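Local coordinates for protein aminoglycoside N(3)-acetyltransferase, AAC(3)-IVa (Escherichia coli, PDB 6MN3) that probably confers aminoglycoside resistance by transferring an acetyl group from acetyl-CoA to the 3-amino group of 2-deoxystreptamine antibiotics such as gentamicin, kanamycin and apramycin, at residues S130-V135 with L155-L160; V147-N152 with A196-W201; Q208-G211 with A216-R219; F241-E246 with E250-A255. One frame throughout, in Å; residues are numbered along the deposited sequence.

Contact 1: S130-V135 with L155-L160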
loop_
_atom_site.group_PDB
_atom_site.type_symbol
_atom_site.label_atom_id
_atom_site.label_comp_id
_atom_site.label_asym_id
_atom_site.label_seq_id
_atom_site.Cartn_x
_atom_site.Cartn_y
_atom_site.Cartn_z
ATOM N N SER A 130 -10.615 -6.896 -1.715
ATOM C CA SER A 130 -9.852 -6.243 -0.665
ATOM C C SER A 130 -9.858 -4.735 -0.865
ATOM O O SER A 130 -10.193 -4.243 -1.946
ATOM C CB SER A 130 -8.412 -6.769 -0.656
ATOM O OG SER A 130 -7.749 -6.457 -1.867
ATOM N N PRO A 131 -9.514 -3.963 0.172
ATOM C CA PRO A 131 -9.447 -2.501 0.002
ATOM C C PRO A 131 -8.574 -2.053 -1.157
ATOM O O PRO A 131 -8.902 -1.058 -1.816
ATOM C CB PRO A 131 -8.881 -2.028 1.348
ATOM C CG PRO A 131 -9.354 -3.043 2.317
ATOM C CD PRO A 131 -9.346 -4.358 1.582
ATOM N N VAL A 132 -7.474 -2.760 -1.432
ATOM C CA VAL A 132 -6.599 -2.370 -2.532
ATOM C C VAL A 132 -7.300 -2.513 -3.877
ATOM O O VAL A 132 -6.920 -1.843 -4.845
ATOM C CB VAL A 132 -5.289 -3.183 -2.493
ATOM C CG1 VAL A 132 -5.479 -4.556 -3.120
ATOM C CG2 VAL A 132 -4.171 -2.423 -3.187
ATOM N N ALA A 133 -8.325 -3.360 -3.963
ATOM C CA ALA A 133 -9.111 -3.444 -5.187
ATOM C C ALA A 133 -10.215 -2.398 -5.221
ATOM O O ALA A 133 -10.588 -1.934 -6.304
ATOM C CB ALA A 133 -9.707 -4.844 -5.337
ATOM N N ARG A 134 -10.744 -2.013 -4.055
ATOM C CA ARG A 134 -11.750 -0.956 -4.014
ATOM C C ARG A 134 -11.154 0.397 -4.384
ATOM O O ARG A 134 -11.850 1.240 -4.957
ATOM C CB ARG A 134 -12.403 -0.905 -2.633
ATOM C CG ARG A 134 -13.071 -2.210 -2.222
ATOM C CD ARG A 134 -14.268 -2.519 -3.112
ATOM N NE ARG A 134 -14.321 -3.928 -3.495
ATOM C CZ ARG A 134 -15.348 -4.734 -3.250
ATOM N NH1 ARG A 134 -16.416 -4.279 -2.609
ATOM N NH2 ARG A 134 -15.304 -6.003 -3.634
ATOM N N VAL A 135 -9.877 0.620 -4.071
ATOM C CA VAL A 135 -9.197 1.817 -4.557
ATOM C C VAL A 135 -9.047 1.762 -6.073
ATOM O O VAL A 135 -9.223 2.770 -6.768
ATOM C CB VAL A 135 -7.836 1.974 -3.854
ATOM C CG1 VAL A 135 -6.983 3.025 -4.552
ATOM C CG2 VAL A 135 -8.030 2.324 -2.382
ATOM N N LEU A 155 0.460 -4.071 -6.571
ATOM C CA LEU A 155 1.091 -5.078 -7.417
ATOM C C LEU A 155 0.685 -6.489 -7.009
ATOM O O LEU A 155 0.549 -7.367 -7.870
ATOM C CB LEU A 155 2.610 -4.923 -7.373
ATOM C CG LEU A 155 3.154 -3.754 -8.197
ATOM C CD1 LEU A 155 4.662 -3.633 -8.047
ATOM C CD2 LEU A 155 2.767 -3.910 -9.661
ATOM N N HIS A 156 0.482 -6.727 -5.711
ATOM C CA HIS A 156 -0.009 -8.030 -5.269
ATOM C C HIS A 156 -1.403 -8.303 -5.819
ATOM O O HIS A 156 -1.738 -9.448 -6.147
ATOM C CB HIS A 156 -0.014 -8.102 -3.744
ATOM C CG HIS A 156 1.321 -8.420 -3.148
ATOM N ND1 HIS A 156 1.964 -9.620 -3.360
ATOM C CD2 HIS A 156 2.132 -7.695 -2.342
ATOM C CE1 HIS A 156 3.114 -9.620 -2.712
ATOM N NE2 HIS A 156 3.241 -8.464 -2.086
ATOM N N LEU A 157 -2.232 -7.263 -5.919
ATOM C CA LEU A 157 -3.539 -7.416 -6.546
ATOM C C LEU A 157 -3.395 -7.804 -8.012
ATOM O O LEU A 157 -4.182 -8.604 -8.533
ATOM C CB LEU A 157 -4.338 -6.119 -6.404
ATOM C CG LEU A 157 -5.531 -5.889 -7.337
ATOM C CD1 LEU A 157 -6.642 -6.897 -7.069
ATOM C CD2 LEU A 157 -6.050 -4.466 -7.196
ATOM N N ALA A 158 -2.383 -7.255 -8.690
ATOM C CA ALA A 158 -2.171 -7.573 -10.097
ATOM C C ALA A 158 -1.794 -9.037 -10.282
ATOM O O ALA A 158 -2.225 -9.676 -11.248
ATOM C CB ALA A 158 -1.097 -6.660 -10.684
ATOM N N GLU A 159 -0.988 -9.584 -9.367
ATOM C CA GLU A 159 -0.660 -11.004 -9.429
ATOM C C GLU A 159 -1.916 -11.859 -9.336
ATOM O O GLU A 159 -2.065 -12.843 -10.070
ATOM C CB GLU A 159 0.306 -11.376 -8.306
ATOM C CG GLU A 159 1.660 -10.701 -8.371
ATOM C CD GLU A 159 2.506 -11.008 -7.151
ATOM O OE1 GLU A 159 2.025 -10.776 -6.021
ATOM O OE2 GLU A 159 3.645 -11.491 -7.320
ATOM N N LEU A 160 -2.831 -11.494 -8.438
ATOM C CA LEU A 160 -4.036 -12.294 -8.248
ATOM C C LEU A 160 -4.974 -12.174 -9.441
ATOM O O LEU A 160 -5.613 -13.157 -9.834
ATOM C CB LEU A 160 -4.737 -11.875 -6.957
ATOM C CG LEU A 160 -4.034 -12.379 -5.697
ATOM C CD1 LEU A 160 -4.661 -11.787 -4.450
ATOM C CD2 LEU A 160 -4.067 -13.899 -5.652
#

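Contact 2: V147-N152 with A196-W201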
loop_
_atom_site.group_PDB
_atom_site.type_symbol
_atom_site.label_atom_id
_atom_site.label_comp_id
_atom_site.label_asym_id
_atom_site.label_seq_id
_atom_site.Cartn_x
_atom_site.Cartn_y
_atom_site.Cartn_z
ATOM N N VAL A 147 9.300 5.145 -0.121
ATOM C CA VAL A 147 9.464 3.705 -0.259
ATOM C C VAL A 147 9.442 3.363 -1.742
ATOM O O VAL A 147 8.943 4.123 -2.574
ATOM C CB VAL A 147 8.373 2.904 0.490
ATOM C CG1 VAL A 147 8.433 3.174 1.984
ATOM C CG2 VAL A 147 6.992 3.229 -0.065
ATOM N N GLY A 148 9.999 2.197 -2.065
ATOM C CA GLY A 148 10.023 1.702 -3.423
ATOM C C GLY A 148 8.766 0.928 -3.771
ATOM O O GLY A 148 7.779 0.911 -3.032
ATOM N N HIS A 149 8.812 0.270 -4.927
ATOM C CA HIS A 149 7.664 -0.504 -5.379
ATOM C C HIS A 149 7.519 -1.830 -4.650
ATOM O O HIS A 149 6.483 -2.486 -4.798
ATOM C CB HIS A 149 7.750 -0.741 -6.887
ATOM C CG HIS A 149 7.223 0.397 -7.701
ATOM N ND1 HIS A 149 5.876 0.586 -7.931
ATOM C CD2 HIS A 149 7.858 1.416 -8.327
ATOM C CE1 HIS A 149 5.706 1.668 -8.669
ATOM N NE2 HIS A 149 6.892 2.192 -8.922
ATOM N N ASP A 150 8.521 -2.238 -3.868
ATOM C CA ASP A 150 8.381 -3.442 -3.059
ATOM C C ASP A 150 7.277 -3.300 -2.020
ATOM O O ASP A 150 6.798 -4.313 -1.500
ATOM C CB ASP A 150 9.708 -3.779 -2.376
ATOM C CG ASP A 150 10.196 -2.671 -1.465
ATOM O OD1 ASP A 150 9.813 -1.502 -1.685
ATOM O OD2 ASP A 150 10.963 -2.970 -0.527
ATOM N N ALA A 151 6.867 -2.073 -1.710
ATOM C CA ALA A 151 5.740 -1.816 -0.824
ATOM C C ALA A 151 4.459 -1.492 -1.581
ATOM O O ALA A 151 3.424 -1.262 -0.947
ATOM C CB ALA A 151 6.076 -0.672 0.137
ATOM N N ASN A 152 4.504 -1.463 -2.914
ATOM C CA ASN A 152 3.323 -1.192 -3.725
ATOM C C ASN A 152 2.355 -2.367 -3.660
ATOM O O ASN A 152 2.392 -3.258 -4.515
ATOM C CB ASN A 152 3.721 -0.902 -5.174
ATOM C CG ASN A 152 2.582 -0.319 -5.989
ATOM O OD1 ASN A 152 1.432 -0.297 -5.549
ATOM N ND2 ASN A 152 2.899 0.160 -7.188
ATOM N N ALA A 196 10.467 -3.775 -7.963
ATOM C CA ALA A 196 11.140 -2.581 -8.461
ATOM C C ALA A 196 11.203 -2.539 -9.981
ATOM O O ALA A 196 11.488 -1.478 -10.548
ATOM C CB ALA A 196 12.550 -2.493 -7.875
ATOM N N LEU A 197 10.955 -3.668 -10.656
ATOM C CA LEU A 197 10.872 -3.654 -12.113
ATOM C C LEU A 197 9.760 -2.734 -12.599
ATOM O O LEU A 197 9.894 -2.096 -13.651
ATOM C CB LEU A 197 10.645 -5.070 -12.642
ATOM C CG LEU A 197 11.745 -6.105 -12.408
ATOM C CD1 LEU A 197 11.281 -7.477 -12.873
ATOM C CD2 LEU A 197 13.025 -5.697 -13.116
ATOM N N ALA A 198 8.660 -2.650 -11.848
ATOM C CA ALA A 198 7.551 -1.789 -12.235
ATOM C C ALA A 198 7.959 -0.326 -12.321
ATOM O O ALA A 198 7.319 0.441 -13.048
ATOM C CB ALA A 198 6.392 -1.953 -11.250
ATOM N N ASP A 199 9.009 0.075 -11.601
ATOM C CA ASP A 199 9.463 1.460 -11.659
ATOM C C ASP A 199 9.842 1.850 -13.082
ATOM O O ASP A 199 9.396 2.882 -13.596
ATOM C CB ASP A 199 10.641 1.665 -10.707
ATOM C CG ASP A 199 10.876 3.124 -10.382
ATOM O OD1 ASP A 199 10.076 3.696 -9.615
ATOM O OD2 ASP A 199 11.857 3.701 -10.895
ATOM N N ARG A 200 10.654 1.023 -13.744
ATOM C CA ARG A 200 11.035 1.329 -15.119
ATOM C C ARG A 200 9.857 1.155 -16.070
ATOM O O ARG A 200 9.693 1.942 -17.009
ATOM C CB ARG A 200 12.207 0.454 -15.553
ATOM C CG ARG A 200 12.751 0.811 -16.928
ATOM C CD ARG A 200 13.564 -0.327 -17.520
ATOM N NE ARG A 200 14.842 -0.495 -16.837
ATOM C CZ ARG A 200 15.402 -1.673 -16.584
ATOM N NH1 ARG A 200 14.793 -2.790 -16.954
ATOM N NH2 ARG A 200 16.568 -1.734 -15.959
ATOM N N TRP A 201 9.027 0.134 -15.847
ATOM C CA TRP A 201 7.844 -0.056 -16.682
ATOM C C TRP A 201 6.968 1.190 -16.682
ATOM O O TRP A 201 6.541 1.664 -17.741
ATOM C CB TRP A 201 7.038 -1.261 -16.194
ATOM C CG TRP A 201 7.773 -2.561 -16.206
ATOM C CD1 TRP A 201 8.906 -2.863 -16.906
ATOM C CD2 TRP A 201 7.419 -3.746 -15.484
ATOM N NE1 TRP A 201 9.280 -4.162 -16.661
ATOM C CE2 TRP A 201 8.383 -4.726 -15.792
ATOM C CE3 TRP A 201 6.381 -4.072 -14.606
ATOM C CZ2 TRP A 201 8.341 -6.009 -15.251
ATOM C CZ3 TRP A 201 6.341 -5.347 -14.071
ATOM C CH2 TRP A 201 7.315 -6.299 -14.395
#

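Contact 3: Q208-G211 with A216-R219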
loop_
_atom_site.group_PDB
_atom_site.type_symbol
_atom_site.label_atom_id
_atom_site.label_comp_id
_atom_site.label_asym_id
_atom_site.label_seq_id
_atom_site.Cartn_x
_atom_site.Cartn_y
_atom_site.Cartn_z
ATOM N N GLN A 208 4.276 7.357 -14.243
ATOM C CA GLN A 208 4.700 7.570 -12.866
ATOM C C GLN A 208 5.202 8.999 -12.722
ATOM O O GLN A 208 6.149 9.402 -13.408
ATOM C CB GLN A 208 5.784 6.569 -12.466
ATOM C CG GLN A 208 6.424 6.845 -11.118
ATOM C CD GLN A 208 7.394 5.756 -10.700
ATOM O OE1 GLN A 208 6.991 4.720 -10.171
ATOM N NE2 GLN A 208 8.683 5.987 -10.932
ATOM N N LYS A 209 4.555 9.763 -11.849
ATOM C CA LYS A 209 5.011 11.100 -11.504
ATOM C C LYS A 209 5.988 11.018 -10.340
ATOM O O LYS A 209 5.785 10.250 -9.394
ATOM C CB LYS A 209 3.828 11.998 -11.142
ATOM C CG LYS A 209 3.243 12.740 -12.330
ATOM C CD LYS A 209 1.728 12.701 -12.322
ATOM C CE LYS A 209 1.163 13.355 -13.572
ATOM N NZ LYS A 209 -0.326 13.320 -13.596
ATOM N N GLU A 210 7.056 11.801 -10.419
ATOM C CA GLU A 210 8.115 11.764 -9.422
ATOM C C GLU A 210 8.423 13.175 -8.951
ATOM O O GLU A 210 8.366 14.129 -9.732
ATOM C CB GLU A 210 9.386 11.113 -9.977
ATOM C CG GLU A 210 9.196 9.684 -10.452
ATOM C CD GLU A 210 10.471 9.086 -11.010
ATOM O OE1 GLU A 210 11.459 9.832 -11.175
ATOM O OE2 GLU A 210 10.486 7.867 -11.280
ATOM N N GLY A 211 8.751 13.296 -7.671
ATOM C CA GLY A 211 9.070 14.569 -7.080
ATOM C C GLY A 211 9.289 14.449 -5.588
ATOM O O GLY A 211 9.176 13.368 -5.003
ATOM N N ALA A 216 11.591 13.305 1.123
ATOM C CA ALA A 216 11.457 11.981 0.538
ATOM C C ALA A 216 11.317 12.044 -0.975
ATOM O O ALA A 216 10.689 12.957 -1.521
ATOM C CB ALA A 216 10.249 11.256 1.130
ATOM N N PHE A 217 11.920 11.067 -1.644
ATOM C CA PHE A 217 11.604 10.782 -3.036
ATOM C C PHE A 217 10.212 10.162 -3.100
ATOM O O PHE A 217 9.974 9.094 -2.526
ATOM C CB PHE A 217 12.660 9.841 -3.617
ATOM C CG PHE A 217 12.425 9.458 -5.051
ATOM C CD1 PHE A 217 12.197 8.138 -5.401
ATOM C CD2 PHE A 217 12.453 10.415 -6.053
ATOM C CE1 PHE A 217 11.987 7.780 -6.720
ATOM C CE2 PHE A 217 12.246 10.062 -7.374
ATOM C CZ PHE A 217 12.011 8.743 -7.707
ATOM N N ALA A 218 9.283 10.837 -3.769
ATOM C CA ALA A 218 7.897 10.399 -3.827
ATOM C C ALA A 218 7.534 9.973 -5.241
ATOM O O ALA A 218 7.963 10.596 -6.217
ATOM C CB ALA A 218 6.946 11.501 -3.359
ATOM N N ARG A 219 6.740 8.911 -5.343
ATOM C CA ARG A 219 6.276 8.396 -6.622
ATOM C C ARG A 219 4.763 8.280 -6.583
ATOM O O ARG A 219 4.202 7.776 -5.605
ATOM C CB ARG A 219 6.914 7.042 -6.940
ATOM C CG ARG A 219 8.291 7.165 -7.564
ATOM C CD ARG A 219 9.018 5.839 -7.589
ATOM N NE ARG A 219 9.607 5.513 -6.297
ATOM C CZ ARG A 219 10.657 4.714 -6.138
ATOM N NH1 ARG A 219 11.240 4.164 -7.194
ATOM N NH2 ARG A 219 11.128 4.472 -4.924
#

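Contact 4: F241-E246 with E250-A255. With ZN (zinc ion), chain D.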
loop_
_atom_site.group_PDB
_atom_site.type_symbol
_atom_site.label_atom_id
_atom_site.label_comp_id
_atom_site.label_asym_id
_atom_site.label_seq_id
_atom_site.Cartn_x
_atom_site.Cartn_y
_atom_site.Cartn_z
ATOM N N PHE A 241 7.988 -11.568 -11.345
ATOM C CA PHE A 241 8.322 -11.025 -10.037
ATOM C C PHE A 241 9.133 -11.988 -9.177
ATOM O O PHE A 241 9.452 -11.651 -8.032
ATOM C CB PHE A 241 7.042 -10.633 -9.290
ATOM C CG PHE A 241 6.315 -9.466 -9.897
ATOM C CD1 PHE A 241 7.016 -8.395 -10.429
ATOM C CD2 PHE A 241 4.930 -9.436 -9.930
ATOM C CE1 PHE A 241 6.348 -7.319 -10.983
ATOM C CE2 PHE A 241 4.258 -8.363 -10.483
ATOM C CZ PHE A 241 4.968 -7.303 -11.011
ATOM N N LEU A 242 9.468 -13.168 -9.691
ATOM C CA LEU A 242 10.194 -14.176 -8.929
ATOM C C LEU A 242 11.682 -14.089 -9.234
ATOM O O LEU A 242 12.083 -14.068 -10.405
ATOM C CB LEU A 242 9.681 -15.581 -9.248
ATOM C CG LEU A 242 8.283 -15.958 -8.759
ATOM C CD1 LEU A 242 8.118 -17.469 -8.784
ATOM C CD2 LEU A 242 8.022 -15.403 -7.364
ATOM N N HIS A 243 12.493 -14.035 -8.183
ATOM C CA HIS A 243 13.933 -14.108 -8.362
ATOM C C HIS A 243 14.297 -15.430 -9.032
ATOM O O HIS A 243 13.724 -16.472 -8.694
ATOM C CB HIS A 243 14.654 -13.994 -7.017
ATOM C CG HIS A 243 15.082 -12.603 -6.675
ATOM N ND1 HIS A 243 14.423 -11.831 -5.743
ATOM C CD2 HIS A 243 16.109 -11.849 -7.132
ATOM C CE1 HIS A 243 15.024 -10.659 -5.644
ATOM N NE2 HIS A 243 16.049 -10.644 -6.476
ATOM N N PRO A 244 15.229 -15.431 -9.981
ATOM C CA PRO A 244 15.665 -16.693 -10.562
ATOM C C PRO A 244 16.373 -17.533 -9.519
ATOM O O PRO A 244 16.902 -17.002 -8.522
ATOM C CB PRO A 244 16.617 -16.261 -11.685
ATOM C CG PRO A 244 17.070 -14.901 -11.298
ATOM C CD PRO A 244 15.908 -14.274 -10.588
ATOM N N PRO A 245 16.398 -18.856 -9.695
ATOM C CA PRO A 245 17.128 -19.710 -8.744
ATOM C C PRO A 245 18.609 -19.384 -8.654
ATOM O O PRO A 245 19.251 -19.755 -7.663
ATOM C CB PRO A 245 16.896 -21.127 -9.291
ATOM C CG PRO A 245 15.657 -21.014 -10.130
ATOM C CD PRO A 245 15.701 -19.642 -10.726
ATOM N N GLU A 246 19.171 -18.703 -9.656
ATOM C CA GLU A 246 20.565 -18.276 -9.581
ATOM C C GLU A 246 20.779 -17.313 -8.420
ATOM O O GLU A 246 21.715 -17.472 -7.628
ATOM C CB GLU A 246 20.985 -17.633 -10.903
ATOM C CG GLU A 246 22.195 -16.715 -10.797
ATOM C CD GLU A 246 23.489 -17.473 -10.560
ATOM O OE1 GLU A 246 23.854 -17.691 -9.385
ATOM O OE2 GLU A 246 24.143 -17.853 -11.553
ATOM N N GLU A 250 15.652 -17.110 -0.833
ATOM C CA GLU A 250 14.889 -18.069 -0.044
ATOM C C GLU A 250 13.395 -17.773 -0.089
ATOM O O GLU A 250 12.579 -18.701 -0.092
ATOM C CB GLU A 250 15.389 -18.071 1.401
ATOM C CG GLU A 250 15.259 -19.409 2.108
ATOM C CD GLU A 250 16.182 -19.523 3.306
ATOM O OE1 GLU A 250 15.879 -20.318 4.221
ATOM O OE2 GLU A 250 17.212 -18.817 3.332
ATOM N N GLU A 251 13.019 -16.494 -0.130
ATOM C CA GLU A 251 11.606 -16.135 -0.147
ATOM C C GLU A 251 10.972 -16.362 -1.514
ATOM O O GLU A 251 9.762 -16.602 -1.597
ATOM C CB GLU A 251 11.434 -14.676 0.279
ATOM C CG GLU A 251 10.230 -14.425 1.172
ATOM C CD GLU A 251 10.395 -13.193 2.041
ATOM O OE1 GLU A 251 9.397 -12.471 2.248
ATOM O OE2 GLU A 251 11.523 -12.948 2.521
ATOM N N CYS A 252 11.761 -16.296 -2.586
ATOM C CA CYS A 252 11.233 -16.484 -3.933
ATOM C C CYS A 252 11.222 -17.947 -4.353
ATOM O O CYS A 252 10.255 -18.402 -4.974
ATOM C CB CYS A 252 12.044 -15.663 -4.938
ATOM S SG CYS A 252 11.410 -13.994 -5.210
ATOM N N ASP A 253 12.278 -18.696 -4.031
ATOM C CA ASP A 253 12.307 -20.113 -4.371
ATOM C C ASP A 253 11.205 -20.895 -3.668
ATOM O O ASP A 253 10.802 -21.954 -4.159
ATOM C CB ASP A 253 13.676 -20.708 -4.033
ATOM C CG ASP A 253 14.763 -20.240 -4.980
ATOM O OD1 ASP A 253 14.430 -19.579 -5.988
ATOM O OD2 ASP A 253 15.950 -20.532 -4.718
ATOM N N ALA A 254 10.709 -20.396 -2.533
ATOM C CA ALA A 254 9.573 -21.037 -1.878
ATOM C C ALA A 254 8.309 -20.905 -2.719
ATOM O O ALA A 254 7.512 -21.847 -2.804
ATOM C CB ALA A 254 9.361 -20.440 -0.488
ATOM N N ALA A 255 8.108 -19.742 -3.345
ATOM C CA ALA A 255 6.954 -19.567 -4.220
ATOM C C ALA A 255 7.084 -20.418 -5.476
ATOM O O ALA A 255 6.085 -20.941 -5.985
ATOM C CB ALA A 255 6.788 -18.091 -4.582
HETATM ZN ZN ZN D . 13.352 -13.046 -4.285
#

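Contact 1: S130-V135 with L155-L160
L157 of helix 154-161 pushes its isobutyl group against V132 and A133 in the first turn of helix 131-137, a small buried helix-to-helix contact inside the Antibiotic_NAT fold. The close-packed part is wholly apolar in its side chains and rests on the two methyls of one leucine. L157 CD2 turns to the backbone, lying 3.6 Å from V132 O and 3.8 Å from A133 CA. The second methyl, L157 CD1, meets A133 CB at 4.1 Å. V132 comes alongside nearer the root of the leucine, with CG1 3.8 Å from L157 CB; valine and leucine overlap there, their ends running opposite ways. A trans chi1 of 161° extends L157 across the gap. Further apolar neighbours complete the packing: V132 also touches L28 of strand 26-31, and L157 touches V227 of helix 223-236. S130, at the N-cap position, starts the first helix, its carbonyl oxygen accepting from both A133 N and R134 N.

The looser margins belong to R134 and H156, both partly exposed. R134 heads away from the leucine and forms a salt bridge with D119. On the other helix the end of H156 also leads away from 130-135, toward F195 and C192. With C192 and E159, H156 has a geometry resembling a Cys-His-Glu triad, although that role is unconfirmed. E159 is the buried partner behind it, its carboxylate held by Y166, N188 and H190. The bond between the two is weak and bent, H156 ND1 lying 2.9 Å from E159 OE1 with an N-H...O angle of 127°.

Contact 2: V147-N152 with A196-W201
H149 reaches from the 3-10 turn 149-151 to the beginning of segment 196-201, around the start of helix 197-204, where A196, A198 and D199 receive it. Its CB packs 4.2 Å from A196 CA, the place where the two backbones come nearest. A chi1 of -84° sets CG beside the backbone N and carries the imidazole toward the helix, and the A198 CB methyl sits over one face of the ring, offset toward its rim. ND1, on the flank of the ring nearer the turn, accepts N152 ND2 at 3.1 Å; the bond is nearly straight (164°) and lies close to both the ring plane and the amide plane, which helps to fix the rotation of the imidazole. On the other flank CD2 runs up to D199, 3.4 Å from OD1 and 3.7 Å from CB. That oxygen lies near the ring plane, at the edge, and the carboxylate is turned 62° from the imidazole. At the tip, NE2 passes D199 by and hydrogen-bonds Q208. With ND1 an acceptor, this is consistent with a proton on NE2.

D199 OD1 is turned to other partners, R219 and Q208, so carboxylate and imidazole are neighbours in one polar cluster without bonding each other. N152 has a second task: its OD1 makes a weak bond to T154 N, ahead of helix 154-161. A backbone bond from N152 N to H149 O, 2.9 Å long, closes the turn. The arrangement is that of a strand-to-helix connection, between strand 141-145 and helix 154-161, packed through one buried histidine on the start of another helix.

Contact 3: Q208-G211 with A216-R219
G211 and A218 form a hydrogen-bonded pair and E210 and R219 a non-hydrogen-bonded pair where strands 208-211 and 216-219 run antiparallel, their directions 163° apart. The two strands are the arms of a beta hairpin at one margin of the mixed central sheet, strand 208-213 being outermost within the chain. The pair bonds are unequal: A218 N to G211 O is 2.8 Å, G211 N to A218 O 3.2 Å. Beside them, R219 CA makes a CA-H...O contact with K209 O, and E210 CA another with A218 O.

The face bearing E210 and R219 is built from long side chains. The two lie side by side and point the same way, with E210 CG 3.9 Å from R219 CG, yet their charged ends do not meet; the arginine's charge is answered by D199 of helix 197-204. Q208 lays its amide over the aliphatic part of the arginine, NE2 being 3.4 Å from R219 CD, with amide and guanidinium planes 71° apart. F217 closes in from the other flank. Its fully trans chi1 of 179° swings the ring toward its neighbours, and it presents an edge twice: F217 CZ comes 3.7 Å from E210 CD, while F217 CE1 stands 3.3 Å above the centre of the R219 guanidinium. The arginine is thus covered on a flat face by an aromatic edge and bonded at its tip. Q208 NE2 also reaches E210 OE2, on the anti lone pair of that oxygen, in a bent bond of 2.6 Å.

Contact 4: F241-E246 with E250-A255
A zinc site of three cysteines and one histidine joins H243 and C252, the loop 241-246 and the helix 250-257 meeting at the metal. Zinc is bound by H243 ND1 at 2.2 Å and by C252 SG at 2.4 Å; C191 and C249 supply the other two thiolates, C249 and C252 forming a CxxC pair. The sulfur of C252 grips the loop a second time, because H243 N donates to C252 SG over 3.2 Å in an almost straight bond (172°). One residue therefore reaches C252 by two routes, directly from its backbone N-H and through the metal from its imidazole. The sulfur also lies at the edge of that ring, 83° off the ring normal, since both are ligands of one ion.

Around the metal the packing is lighter. L242 brings CD2 to 4.1 Å from A255 CB, one helical turn beyond C252, and both residues also rest on Y166. On the helix, D253 swings its carboxylate toward P245, with OD1 3.9 Å from P245 CA. That oxygen is buried by the contact and has no partner in the model, whereas H243 O has a weak bond from R256.

Four protein ligands are bound to the zinc, consistent with a structural ion that ties the C-terminal helix to the loops carrying C191 and H243. Three cysteine thiolates and one neutral imidazole would leave the cluster with a net negative charge. Zinc ligation favours the thiolate form of C252, and the N-H...S bond from H243 N probably draws off part of its charge.

Overall arrangement
Contacts 2 and 3 are the most closely joined, their centres about 11 Å apart, and share a polar cluster in which D199 and H149 of one meet R219 and Q208 of the other: D199 OD1 lies 2.7 Å from R219 NH1, and H149 NE2 2.8 Å from Q208 OE1. Contact 1 touches contact 2 through L155, whose CD1 lies 4.0 Å from A198 CB. F241 links contact 4 to both, its CD2 3.6 Å from E159 OE2 and its CE1 3.7 Å from W201 CZ3. The possible catalytic group H156, E159 and C192 thus has F241, from the zinc-bound loop, for a neighbour. Contact 3 is remote from the metal site, its centre about 28 Å from that of contact 4.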